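Hypothetical oxidoreductase (Sinorhizobium meliloti, PDB 3RH7) binds flavin mononucleotide in a split-barrel domain and is probably an NADPH-dependent flavin reductase. Local coordinates at residues Tyr161-Tyr166 / Glu293-Gly297; Leu237-Tyr241 / Ile286-Phe290; Leu190-Gly194 / Ala257-Ala261. One frame throughout, in Å; residues are numbered along the deposited sequence.

Contact 1 (Tyr161-Tyr166 / Glu293-Gly297). With FMN (flavin mononucleotide), chain G.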
loop_
_atom_site.group_PDB
_atom_site.type_symbol
_atom_site.label_atom_id
_atom_site.label_comp_id
_atom_site.label_asym_id
_atom_site.label_seq_id
_atom_site.Cartn_x
_atom_site.Cartn_y
_atom_site.Cartn_z
ATOM N N TYR A 161 1.444 -4.729 -2.316
ATOM C CA TYR A 161 2.680 -4.767 -3.094
ATOM C C TYR A 161 3.323 -3.428 -3.024
ATOM O O TYR A 161 2.710 -2.453 -3.462
ATOM C CB TYR A 161 2.435 -5.132 -4.576
ATOM C CG TYR A 161 3.612 -5.797 -5.268
ATOM C CD1 TYR A 161 3.926 -7.135 -5.025
ATOM C CD2 TYR A 161 4.363 -5.118 -6.224
ATOM C CE1 TYR A 161 4.955 -7.784 -5.719
ATOM C CE2 TYR A 161 5.405 -5.754 -6.918
ATOM C CZ TYR A 161 5.683 -7.097 -6.677
ATOM O OH TYR A 161 6.710 -7.764 -7.319
ATOM N N ALA A 162 4.520 -3.337 -2.446
ATOM C CA ALA A 162 5.276 -2.070 -2.451
ATOM C C ALA A 162 6.675 -2.368 -2.812
ATOM O O ALA A 162 7.234 -3.372 -2.329
ATOM C CB ALA A 162 5.225 -1.348 -1.121
ATOM N N ARG A 163 7.239 -1.513 -3.681
ATOM C CA ARG A 163 8.616 -1.600 -4.169
ATOM C C ARG A 163 8.865 -3.016 -4.725
ATOM O O ARG A 163 8.151 -3.450 -5.616
ATOM C CB ARG A 163 9.628 -1.173 -3.086
ATOM C CG ARG A 163 9.407 0.267 -2.648
ATOM C CD ARG A 163 10.607 0.929 -2.020
ATOM N NE ARG A 163 11.080 2.061 -2.830
ATOM C CZ ARG A 163 10.736 3.324 -2.629
ATOM N NH1 ARG A 163 9.873 3.640 -1.673
ATOM N NH2 ARG A 163 11.241 4.276 -3.384
ATOM N N GLY A 164 9.811 -3.739 -4.190
ATOM C CA GLY A 164 10.007 -5.094 -4.684
ATOM C C GLY A 164 8.799 -6.035 -4.539
ATOM O O GLY A 164 8.254 -6.506 -5.549
ATOM N N GLY A 165 8.378 -6.303 -3.291
ATOM C CA GLY A 165 7.312 -7.261 -3.052
ATOM C C GLY A 165 6.152 -6.933 -2.136
ATOM O O GLY A 165 5.870 -5.773 -1.807
ATOM N N TYR A 166 5.446 -8.000 -1.781
ATOM C CA TYR A 166 4.268 -7.994 -0.943
ATOM C C TYR A 166 4.535 -7.643 0.510
ATOM O O TYR A 166 5.551 -8.036 1.108
ATOM C CB TYR A 166 3.610 -9.379 -0.950
ATOM C CG TYR A 166 3.383 -9.992 -2.306
ATOM C CD1 TYR A 166 2.331 -9.566 -3.115
ATOM C CD2 TYR A 166 4.149 -11.070 -2.741
ATOM C CE1 TYR A 166 2.094 -10.143 -4.358
ATOM C CE2 TYR A 166 3.907 -11.671 -3.974
ATOM C CZ TYR A 166 2.883 -11.194 -4.784
ATOM O OH TYR A 166 2.637 -11.742 -6.013
ATOM N N GLU A 293 9.548 -13.368 -7.167
ATOM C CA GLU A 293 8.945 -12.031 -7.054
ATOM C C GLU A 293 9.727 -10.988 -7.927
ATOM O O GLU A 293 9.336 -9.794 -8.018
ATOM C CB GLU A 293 8.851 -11.613 -5.572
ATOM C CG GLU A 293 7.929 -12.534 -4.778
ATOM C CD GLU A 293 7.614 -12.238 -3.317
ATOM O OE1 GLU A 293 8.062 -11.191 -2.782
ATOM O OE2 GLU A 293 6.889 -13.071 -2.715
ATOM N N SER A 294 10.836 -11.493 -8.583
ATOM C CA SER A 294 11.759 -10.831 -9.533
ATOM C C SER A 294 11.358 -11.158 -10.960
ATOM O O SER A 294 11.559 -10.325 -11.840
ATOM C CB SER A 294 13.215 -11.256 -9.306
ATOM O OG SER A 294 13.877 -10.525 -8.286
ATOM N N SER A 295 10.817 -12.387 -11.191
ATOM C CA SER A 295 10.322 -12.893 -12.490
ATOM C C SER A 295 8.868 -12.432 -12.725
ATOM O O SER A 295 8.291 -12.740 -13.777
ATOM C CB SER A 295 10.427 -14.423 -12.573
ATOM O OG SER A 295 9.360 -15.155 -11.978
ATOM N N ILE A 296 8.281 -11.687 -11.741
ATOM C CA ILE A 296 6.924 -11.149 -11.823
ATOM C C ILE A 296 6.918 -9.628 -11.509
ATOM O O ILE A 296 7.915 -9.051 -11.036
ATOM C CB ILE A 296 5.885 -11.954 -10.959
ATOM C CG1 ILE A 296 6.228 -12.003 -9.435
ATOM C CG2 ILE A 296 5.646 -13.363 -11.542
ATOM C CD1 ILE A 296 5.654 -10.911 -8.528
ATOM N N GLY A 297 5.763 -9.032 -11.784
ATOM C CA GLY A 297 5.485 -7.618 -11.618
ATOM C C GLY A 297 5.066 -7.012 -12.948
ATOM O O GLY A 297 5.239 -7.635 -14.010
HETATM N N1 FMN G . 0.202 -7.034 -16.099
HETATM C C2 FMN G . -0.551 -6.081 -16.768
HETATM O O2 FMN G . -0.775 -6.215 -17.984
HETATM N N3 FMN G . -1.103 -5.033 -16.039
HETATM C C4 FMN G . -0.922 -4.777 -14.667
HETATM O O4 FMN G . -1.430 -3.845 -14.036
HETATM C C4A FMN G . -0.030 -5.798 -13.956
HETATM N N5 FMN G . 0.205 -5.661 -12.662
HETATM C C5A FMN G . 0.939 -6.669 -11.987
HETATM C C6 FMN G . 1.131 -6.470 -10.576
HETATM C C7 FMN G . 1.802 -7.431 -9.767
HETATM C C7M FMN G . 1.969 -7.194 -8.294
HETATM C C8 FMN G . 2.300 -8.595 -10.399
HETATM C C8M FMN G . 3.006 -9.610 -9.595
HETATM C C9 FMN G . 2.144 -8.813 -11.819
HETATM C C9A FMN G . 1.473 -7.863 -12.673
HETATM N N10 FMN G . 1.255 -8.027 -14.109
HETATM C C10 FMN G . 0.498 -7.006 -14.790
HETATM C "C1'" FMN G . 1.792 -9.242 -14.837
HETATM C "C2'" FMN G . 0.624 -10.161 -15.406
HETATM O "O2'" FMN G . -0.280 -10.715 -14.448
HETATM C "C3'" FMN G . 0.912 -11.317 -16.403
HETATM O "O3'" FMN G . 2.273 -11.783 -16.414
HETATM C "C4'" FMN G . 0.258 -11.156 -17.813
HETATM O "O4'" FMN G . 0.098 -9.786 -18.330
HETATM C "C5'" FMN G . -1.054 -11.908 -17.818
HETATM O "O5'" FMN G . -0.697 -13.169 -18.356
HETATM P P FMN G . -1.044 -13.444 -19.940
HETATM O O1P FMN G . -2.447 -12.686 -20.004
HETATM O O2P FMN G . -1.130 -14.999 -20.170
HETATM O O3P FMN G . 0.098 -12.981 -20.878
#

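Contact 2 (Leu237-Tyr241 / Ile286-Phe290)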
loop_
_atom_site.group_PDB
_atom_site.type_symbol
_atom_site.label_atom_id
_atom_site.label_comp_id
_atom_site.label_asym_id
_atom_site.label_seq_id
_atom_site.Cartn_x
_atom_site.Cartn_y
_atom_site.Cartn_z
ATOM N N LEU A 237 8.044 -5.419 6.274
ATOM C CA LEU A 237 8.406 -6.753 6.739
ATOM C C LEU A 237 8.243 -7.742 5.589
ATOM O O LEU A 237 7.248 -7.699 4.845
ATOM C CB LEU A 237 7.536 -7.159 7.936
ATOM C CG LEU A 237 7.876 -6.499 9.245
ATOM C CD1 LEU A 237 6.808 -6.743 10.247
ATOM C CD2 LEU A 237 9.171 -7.017 9.778
ATOM N N TYR A 238 9.259 -8.577 5.398
ATOM C CA TYR A 238 9.251 -9.563 4.330
ATOM C C TYR A 238 8.679 -10.891 4.821
ATOM O O TYR A 238 7.798 -11.469 4.184
ATOM C CB TYR A 238 10.669 -9.741 3.816
ATOM C CG TYR A 238 10.775 -10.409 2.474
ATOM C CD1 TYR A 238 10.680 -9.670 1.301
ATOM C CD2 TYR A 238 11.111 -11.751 2.372
ATOM C CE1 TYR A 238 10.871 -10.261 0.057
ATOM C CE2 TYR A 238 11.306 -12.354 1.132
ATOM C CZ TYR A 238 11.182 -11.603 -0.023
ATOM O OH TYR A 238 11.351 -12.178 -1.257
ATOM N N SER A 239 9.158 -11.345 5.979
ATOM C CA SER A 239 8.781 -12.621 6.557
ATOM C C SER A 239 9.057 -12.670 8.077
ATOM O O SER A 239 10.052 -12.122 8.544
ATOM C CB SER A 239 9.576 -13.713 5.841
ATOM O OG SER A 239 9.432 -14.981 6.451
ATOM N N VAL A 240 8.188 -13.325 8.829
ATOM C CA VAL A 240 8.387 -13.531 10.269
ATOM C C VAL A 240 8.166 -15.013 10.510
ATOM O O VAL A 240 7.091 -15.513 10.175
ATOM C CB VAL A 240 7.515 -12.662 11.199
ATOM C CG1 VAL A 240 7.784 -13.015 12.650
ATOM C CG2 VAL A 240 7.755 -11.176 10.955
ATOM N N TYR A 241 9.183 -15.722 11.037
ATOM C CA TYR A 241 9.112 -17.157 11.229
ATOM C C TYR A 241 10.033 -17.658 12.360
ATOM O O TYR A 241 10.872 -16.920 12.835
ATOM C CB TYR A 241 9.490 -17.849 9.902
ATOM C CG TYR A 241 10.932 -17.688 9.472
ATOM C CD1 TYR A 241 11.901 -18.619 9.843
ATOM C CD2 TYR A 241 11.318 -16.642 8.645
ATOM C CE1 TYR A 241 13.230 -18.490 9.434
ATOM C CE2 TYR A 241 12.647 -16.495 8.232
ATOM C CZ TYR A 241 13.600 -17.428 8.622
ATOM O OH TYR A 241 14.915 -17.311 8.223
ATOM N N ILE A 286 13.766 -17.989 1.162
ATOM C CA ILE A 286 13.662 -16.540 1.007
ATOM C C ILE A 286 14.210 -16.126 -0.349
ATOM O O ILE A 286 13.571 -15.340 -1.037
ATOM C CB ILE A 286 14.354 -15.812 2.183
ATOM C CG1 ILE A 286 13.532 -15.977 3.483
ATOM C CG2 ILE A 286 14.516 -14.356 1.884
ATOM C CD1 ILE A 286 14.336 -15.983 4.755
ATOM N N ILE A 287 15.376 -16.664 -0.742
ATOM C CA ILE A 287 16.012 -16.367 -2.041
ATOM C C ILE A 287 15.099 -16.862 -3.179
ATOM O O ILE A 287 14.862 -16.091 -4.119
ATOM C CB ILE A 287 17.451 -16.949 -2.118
ATOM C CG1 ILE A 287 18.390 -16.239 -1.115
ATOM C CG2 ILE A 287 18.016 -16.909 -3.525
ATOM C CD1 ILE A 287 18.452 -14.640 -1.157
ATOM N N ASN A 288 14.532 -18.110 -3.051
ATOM C CA ASN A 288 13.585 -18.673 -4.022
ATOM C C ASN A 288 12.429 -17.681 -4.238
ATOM O O ASN A 288 12.072 -17.367 -5.378
ATOM C CB ASN A 288 13.048 -20.018 -3.549
ATOM C CG ASN A 288 14.005 -21.185 -3.581
ATOM O OD1 ASN A 288 14.903 -21.289 -4.438
ATOM N ND2 ASN A 288 13.775 -22.137 -2.673
ATOM N N ARG A 289 11.893 -17.147 -3.126
ATOM C CA ARG A 289 10.822 -16.165 -3.115
ATOM C C ARG A 289 11.278 -14.874 -3.808
ATOM O O ARG A 289 10.526 -14.326 -4.601
ATOM C CB ARG A 289 10.390 -15.886 -1.666
ATOM C CG ARG A 289 9.056 -15.207 -1.548
ATOM C CD ARG A 289 8.782 -14.745 -0.148
ATOM N NE ARG A 289 8.125 -13.444 -0.161
ATOM C CZ ARG A 289 7.654 -12.822 0.917
ATOM N NH1 ARG A 289 7.710 -13.405 2.101
ATOM N NH2 ARG A 289 7.124 -11.609 0.814
ATOM N N PHE A 290 12.506 -14.404 -3.521
ATOM C CA PHE A 290 13.053 -13.184 -4.114
ATOM C C PHE A 290 13.128 -13.315 -5.638
ATOM O O PHE A 290 12.682 -12.397 -6.326
ATOM C CB PHE A 290 14.446 -12.852 -3.526
ATOM C CG PHE A 290 15.328 -11.970 -4.388
ATOM C CD1 PHE A 290 15.151 -10.590 -4.408
ATOM C CD2 PHE A 290 16.333 -12.519 -5.179
ATOM C CE1 PHE A 290 15.962 -9.779 -5.208
ATOM C CE2 PHE A 290 17.131 -11.708 -5.986
ATOM C CZ PHE A 290 16.947 -10.347 -5.988
#

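Contact 3 (Leu190-Gly194 / Ala257-Ala261)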
loop_
_atom_site.group_PDB
_atom_site.type_symbol
_atom_site.label_atom_id
_atom_site.label_comp_id
_atom_site.label_asym_id
_atom_site.label_seq_id
_atom_site.Cartn_x
_atom_site.Cartn_y
_atom_site.Cartn_z
ATOM N N LEU A 190 18.159 -7.280 1.059
ATOM C CA LEU A 190 18.731 -5.991 0.685
ATOM C C LEU A 190 19.039 -5.958 -0.803
ATOM O O LEU A 190 19.930 -6.679 -1.265
ATOM C CB LEU A 190 19.995 -5.742 1.527
ATOM C CG LEU A 190 20.718 -4.415 1.365
ATOM C CD1 LEU A 190 19.952 -3.270 2.001
ATOM C CD2 LEU A 190 22.061 -4.481 1.997
ATOM N N GLU A 191 18.304 -5.121 -1.544
ATOM C CA GLU A 191 18.445 -5.020 -2.987
ATOM C C GLU A 191 19.278 -3.810 -3.458
ATOM O O GLU A 191 19.110 -2.712 -2.928
ATOM C CB GLU A 191 17.063 -4.960 -3.640
ATOM C CG GLU A 191 16.338 -6.290 -3.672
ATOM C CD GLU A 191 14.967 -6.278 -4.319
ATOM O OE1 GLU A 191 14.745 -5.450 -5.235
ATOM O OE2 GLU A 191 14.130 -7.130 -3.938
ATOM N N GLN A 192 20.165 -4.017 -4.457
ATOM C CA GLN A 192 20.920 -2.932 -5.052
ATOM C C GLN A 192 20.196 -2.565 -6.325
ATOM O O GLN A 192 19.368 -1.618 -6.299
ATOM C CB GLN A 192 22.388 -3.245 -5.291
ATOM C CG GLN A 192 23.142 -1.951 -5.485
ATOM C CD GLN A 192 24.597 -2.070 -5.197
ATOM O OE1 GLN A 192 25.305 -2.935 -5.750
ATOM N NE2 GLN A 192 25.081 -1.136 -4.390
ATOM N N GLN A 193 20.426 -3.328 -7.422
ATOM C CA GLN A 193 19.601 -3.037 -8.571
ATOM C C GLN A 193 18.479 -4.017 -8.469
ATOM O O GLN A 193 17.458 -3.752 -7.776
ATOM C CB GLN A 193 20.360 -3.069 -9.880
ATOM C CG GLN A 193 21.220 -1.811 -10.099
ATOM C CD GLN A 193 20.514 -0.504 -9.789
ATOM O OE1 GLN A 193 20.920 0.219 -8.872
ATOM N NE2 GLN A 193 19.453 -0.175 -10.544
ATOM N N GLY A 194 18.714 -5.187 -9.025
ATOM C CA GLY A 194 17.774 -6.280 -8.897
ATOM C C GLY A 194 18.518 -7.366 -8.201
ATOM O O GLY A 194 18.117 -8.527 -8.295
ATOM N N ALA A 257 19.644 -0.770 -0.846
ATOM C CA ALA A 257 20.982 -0.231 -0.696
ATOM C C ALA A 257 21.275 0.792 -1.785
ATOM O O ALA A 257 20.790 0.664 -2.926
ATOM C CB ALA A 257 22.009 -1.341 -0.730
ATOM N N SER A 258 22.085 1.808 -1.425
ATOM C CA SER A 258 22.518 2.844 -2.350
ATOM C C SER A 258 23.507 2.225 -3.351
ATOM O O SER A 258 23.893 1.059 -3.195
ATOM C CB SER A 258 23.128 4.008 -1.580
ATOM O OG SER A 258 24.219 3.578 -0.790
ATOM N N ASP A 259 23.883 2.963 -4.401
ATOM C CA ASP A 259 24.794 2.399 -5.393
ATOM C C ASP A 259 26.227 2.331 -4.855
ATOM O O ASP A 259 26.588 3.081 -3.931
ATOM C CB ASP A 259 24.725 3.186 -6.697
ATOM C CG ASP A 259 23.403 3.060 -7.416
ATOM O OD1 ASP A 259 22.724 2.007 -7.251
ATOM O OD2 ASP A 259 23.056 3.985 -8.171
ATOM N N GLY A 260 26.985 1.371 -5.391
ATOM C CA GLY A 260 28.376 1.142 -5.027
ATOM C C GLY A 260 28.723 -0.266 -4.593
ATOM O O GLY A 260 27.848 -1.071 -4.266
ATOM N N ALA A 261 30.017 -0.557 -4.559
ATOM C CA ALA A 261 30.508 -1.853 -4.121
ATOM C C ALA A 261 30.494 -1.940 -2.601
ATOM O O ALA A 261 31.033 -1.042 -1.936
ATOM C CB ALA A 261 31.911 -2.089 -4.645
#

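Contact 1 (Tyr161-Tyr166 / Glu293-Gly297)
The dimethylbenzene end of the bound flavin meets a small wall in which Tyr161, from the tight hairpin of strands 160-162 and 165-167, touches Ile296, from the loop following helix 281-292. The ring of Tyr161 lies under the flavin methyl C7M, which sits 3.6 Å above the ring plane and over its centre. With CG anti to the backbone N (chi1 -153°), this ring is swung toward the loop, and its CZ is 4.2 Å from Ile296 CD1. Ile296 puts CG1 between its own N and carbonyl carbon (chi1 59°); this brings the CG1 branch round to the flavin, with CD1 against the other methyl, C8M. Beside it, Gly297 brings its CA to 3.5 Å from C8 of FMN, so tyrosine, isoleucine and glycine together line this end of the pocket. One layer further back, Tyr161 turns CE1 over the face of Tyr166, 3.9 Å above that plane. Glu293 comes to Tyr166 at the ring edge: its OE2 lies in the ring plane, 3.4 Å from CD2, and the carboxylate plane is turned almost at right angles to the ring plane (86°). Its other oxygen, OE1, is 4.0 Å from Gly165 CA, where there is no side chain to push it aside. OE2 takes its main partner from Arg289, in a salt bridge. Helix 92-97 holds the far end of Tyr166 through hydrogen bonds of its OH to Ser95 and Asn96, while Val32 of strand 30-38 packs against both tyrosines and Tyr238 of strand 232-242 touches Glu293.

Contact 2 (Leu237-Tyr241 / Ile286-Phe290)
Arg289 and Tyr238 each swing their side chains opposite the backbone N (chi1 -163° in both), and the arginine runs straight on through CG before bending at its third torsion, so that the two chains slide past one another in opposite directions. The guanidinium ends flat on one face of the tyrosine ring, centres 3.8 Å apart and planes at 13°, a stacked cation-pi pair. Arg289 CZ sits off toward the ring's rim, and Arg289 NE lies 3.6 Å from Tyr238 CZ. From there NH1 reaches back to the tyrosine's own carbonyl, giving a bent hydrogen bond (141° at the hydrogen) of 2.8 Å from Arg289 NH1 to Tyr238 O, with the donor above the carbonyl plane. Tyr238 and Ser239 form a classic beta bulge opposite Val252. In Ile286, CG2 is 3.9 Å from Tyr238 CE2, and CD1 meets Tyr241. An alanine at Arg289 is likely to leave the Tyr238 ring uncovered on this face and Glu293 without this salt bridge. Strand 232-242 and helix 281-292 are thus joined chiefly through Arg289, with Ile286 adding apolar contact; the arginine's positive charge is probably stabilised by the ring face, the carbonyl and, through NE, the carboxylate of Glu293.

Contact 3 (Leu190-Gly194 / Ala257-Ala261)
The flat amide of Gln192 works through its edge: NE2 spends both of its N-H groups on backbone carbonyls of the loop opposite, Ser258 O and Gly260 O, and both oxygens lie close to the amide plane. Each bond is 2.8 Å long, from Gln192 NE2 to Gly260 O and likewise from Gln192 NE2 to Ser258 O, and they are nearly straight, at 167° and 160°. Seen from the acceptors, the nitrogen lies in the carbonyl plane of each, at Gly260 on a lone pair. An extended chain, with CG anti to the backbone N (chi1 -162°), carries the amide this far. With two anchors in one plane, the amide is fixed in rotation, and the turn from Ser258 through Asp259 to Gly260 is clamped at both ends. Gly260 adopts backbone angles at which a CB would run into the preceding carbonyl O.

Just before the clamp the backbones themselves pair: Ala257 N donates to Glu191 O over 2.9 Å. Leu190 leans its end onto Ala257, Leu190 CD1 to Ala257 CB 3.9 Å, and Phe267 of strand 266-268 packs against Leu190, Gln192 and Ala257. Since Glu191 also bonds to the backbone of Ala255, it bridges two alternate residues of its neighbour, as in a parallel ladder. The clamp therefore closes the C-terminal end of the parallel pair 184-191 and 249-257 in the mixed four-stranded sheet of a domain consistent with a Nudix-type fold.

How the contacts relate
The contacts step outward from the flavin. Contact 1 touches FMN directly. In contact 2 the side chain of Arg289 is about 11 Å from the bound FMN. In contact 3 the side chain of Glu191 is about 13 Å from the bound FMN. Glu293 hands contact 1 over to contact 2, their centres about 12 Å apart: Glu293 OE1 lies 3.8 Å from Tyr238 OH. Phe290, on the helix of contact 2, then packs against Glu191 and Gly194 of contact 3, although the centres of contacts 2 and 3 are about 18 Å apart. Both contacts reach the same mixed sheet, their segments alternating along the chain, so helix 281-292 and the loop that follows it link that sheet to the flavin pocket.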